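Local coordinates for polysaccharide deacetylase (Bacillus anthracis, PDB 2J13), which is a family 4 carbohydrate esterase of the NodB-homology type that probably removes acetyl groups from peptidoglycan at a metal centre, at residues A[118-123]-A[149-154]. Sequence-based numbering, arbitrary orientation. Where two conformers were deposited one is given.
Sequences PDFTAV and KYVRPP
The contact lies near a bound zinc ion in a NodB-homology deacetylase domain, with the side chain of Pro154 about 5 Å from the metal. It joins the loop 118-123, just after the zinc ligand His117, to the chain 149-154 running out of strand 150-151. The loop follows the H-S/T-x-x-H zinc motif of family 4 esterases. Arg152 to Pro154 match the family's R-x-P motif, which lines one side of the groove in related enzymes.

Phe120 and Pro154 carry the contact. The CB of Phe120 points toward 149-154. Its CG is anti to the carbonyl carbon and beside the backbone N (chi1 -74°), and the ring then lies against the prolines. Pro154 lies over one face of this ring in a CH-pi contact. Its CD sits 3.6 Å from the ring centroid of Phe120, 25° off the normal and displaced toward the rim at CE1 and CZ. The two side chains cross at about a right angle. Val151 meets the same ring at its edge, with CG1 4.2 Å from Phe120 CE2. Pro153 comes in obliquely, its CB 4.1 Å from Phe120 CD2. Leu128 and Leu132 of helix 125-143 also touch Phe120.

Pro118 O lies against the Pro154 ring, 3.2 Å from CG. One water links the main chains. It accepts from Phe120 N at 2.9 Å and donates to Pro154 O at 2.9 Å. Asp119 OD1 forms a salt bridge with Arg155, the residue that follows Pro154. Farther back, Arg152 O accepts a hydrogen bond from ND1 of the zinc ligand His113.

With the ring and proline contacts the interface is mainly apolar, and the water satisfies a buried amide and carbonyl. This combination is consistent with a fixed position of Pro154 near the zinc.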
loop_
_atom_site.group_PDB
_atom_site.type_symbol
_atom_site.label_atom_id
_atom_site.label_comp_id
_atom_site.label_asym_id
_atom_site.label_seq_id
_atom_site.Cartn_x
_atom_site.Cartn_y
_atom_site.Cartn_z
ATOM N N PRO A 118 -2.538 -4.521 14.138
ATOM C CA PRO A 118 -1.486 -4.692 15.147
ATOM C C PRO A 118 -0.129 -4.551 14.532
ATOM O O PRO A 118 0.049 -4.721 13.324
ATOM C CB PRO A 118 -1.672 -6.138 15.566
ATOM C CG PRO A 118 -2.031 -6.812 14.270
ATOM C CD PRO A 118 -3.004 -5.827 13.652
ATOM N N ASP A 119 0.855 -4.258 15.361
ATOM C CA ASP A 119 2.241 -4.428 14.937
ATOM C C ASP A 119 2.505 -5.916 14.711
ATOM O O ASP A 119 2.303 -6.754 15.635
ATOM C CB ASP A 119 3.191 -3.843 16.002
ATOM C CG ASP A 119 3.384 -2.306 15.870
ATOM O OD1 ASP A 119 2.830 -1.661 14.923
ATOM O OD2 ASP A 119 4.132 -1.736 16.735
ATOM N N PHE A 120 2.928 -6.275 13.497
ATOM C CA PHE A 120 3.117 -7.690 13.102
ATOM C C PHE A 120 4.184 -8.398 13.933
ATOM O O PHE A 120 4.139 -9.600 14.110
ATOM C CB PHE A 120 3.467 -7.842 11.634
ATOM C CG PHE A 120 2.285 -7.616 10.675
ATOM C CD1 PHE A 120 1.010 -7.350 11.147
ATOM C CD2 PHE A 120 2.483 -7.765 9.324
ATOM C CE1 PHE A 120 -0.065 -7.187 10.254
ATOM C CE2 PHE A 120 1.423 -7.606 8.422
ATOM C CZ PHE A 120 0.161 -7.303 8.902
ATOM N N THR A 121 5.138 -7.632 14.430
ATOM C CA THR A 121 6.218 -8.188 15.243
ATOM C C THR A 121 5.739 -8.578 16.652
ATOM O O THR A 121 6.495 -9.265 17.393
ATOM C CB THR A 121 7.368 -7.153 15.343
ATOM O OG1 THR A 121 6.842 -5.935 15.867
ATOM C CG2 THR A 121 8.023 -6.894 13.996
ATOM N N ALA A 122 4.537 -8.130 17.049
ATOM C CA ALA A 122 3.982 -8.324 18.394
ATOM C C ALA A 122 2.975 -9.463 18.467
ATOM O O ALA A 122 2.383 -9.695 19.527
ATOM C CB ALA A 122 3.305 -7.048 18.882
ATOM N N VAL A 123 2.748 -10.161 17.363
ATOM C CA VAL A 123 1.703 -11.196 17.381
ATOM C C VAL A 123 2.305 -12.522 17.051
ATOM O O VAL A 123 3.362 -12.590 16.413
ATOM C CB VAL A 123 0.588 -10.847 16.381
ATOM C CG1 VAL A 123 0.005 -9.488 16.730
ATOM C CG2 VAL A 123 1.113 -10.904 14.930
ATOM N N LYS A 149 -2.565 -9.442 -3.739
ATOM C CA LYS A 149 -1.140 -9.745 -3.868
ATOM C C LYS A 149 -0.256 -8.912 -2.939
ATOM O O LYS A 149 0.894 -9.256 -2.701
ATOM C CB LYS A 149 -0.682 -9.430 -5.301
ATOM C CG LYS A 149 -1.318 -10.281 -6.430
ATOM C CD LYS A 149 -0.339 -10.419 -7.592
ATOM C CE LYS A 149 -0.059 -9.091 -8.301
ATOM N NZ LYS A 149 1.143 -9.037 -9.263
ATOM N N TYR A 150 -0.787 -7.789 -2.459
ATOM C CA TYR A 150 0.036 -6.730 -1.841
ATOM C C TYR A 150 -0.347 -6.524 -0.380
ATOM O O TYR A 150 -1.492 -6.238 -0.074
ATOM C CB TYR A 150 -0.092 -5.426 -2.633
ATOM C CG TYR A 150 0.178 -5.632 -4.096
ATOM C CD1 TYR A 150 1.437 -6.013 -4.547
ATOM C CD2 TYR A 150 -0.829 -5.484 -5.034
ATOM C CE1 TYR A 150 1.671 -6.237 -5.905
ATOM C CE2 TYR A 150 -0.602 -5.705 -6.356
ATOM C CZ TYR A 150 0.643 -6.090 -6.793
ATOM O OH TYR A 150 0.855 -6.314 -8.149
ATOM N N VAL A 151 0.652 -6.604 0.498
ATOM C CA VAL A 151 0.480 -6.345 1.916
ATOM C C VAL A 151 1.364 -5.170 2.301
ATOM O O VAL A 151 2.515 -5.148 1.929
ATOM C CB VAL A 151 0.838 -7.599 2.753
ATOM C CG1 VAL A 151 1.020 -7.234 4.211
ATOM C CG2 VAL A 151 -0.255 -8.653 2.546
ATOM N N ARG A 152 0.831 -4.224 3.057
ATOM C CA ARG A 152 1.659 -3.201 3.727
ATOM C C ARG A 152 1.471 -3.350 5.248
ATOM O O ARG A 152 0.352 -3.258 5.767
ATOM C CB ARG A 152 1.260 -1.805 3.288
ATOM C CG ARG A 152 2.125 -0.704 3.889
ATOM C CD ARG A 152 1.887 0.600 3.253
ATOM N NE ARG A 152 2.532 0.703 1.961
ATOM C CZ ARG A 152 2.210 1.631 1.069
ATOM N NH1 ARG A 152 1.171 2.423 1.289
ATOM N NH2 ARG A 152 2.859 1.683 -0.059
ATOM N N PRO A 153 2.558 -3.610 5.983
ATOM C CA PRO A 153 2.418 -3.801 7.412
ATOM C C PRO A 153 1.971 -2.563 8.178
ATOM O O PRO A 153 2.413 -1.436 7.857
ATOM C CB PRO A 153 3.858 -4.191 7.862
ATOM C CG PRO A 153 4.579 -4.471 6.724
ATOM C CD PRO A 153 3.950 -3.798 5.546
ATOM N N PRO A 154 1.097 -2.739 9.182
ATOM C CA PRO A 154 0.732 -1.632 10.054
ATOM C C PRO A 154 1.941 -0.883 10.575
ATOM O O PRO A 154 2.903 -1.503 11.049
ATOM C CB PRO A 154 -0.026 -2.328 11.162
ATOM C CG PRO A 154 -0.669 -3.423 10.461
ATOM C CD PRO A 154 0.349 -3.955 9.570
HETATM O O HOH W 1 3.402 -4.290 11.502
#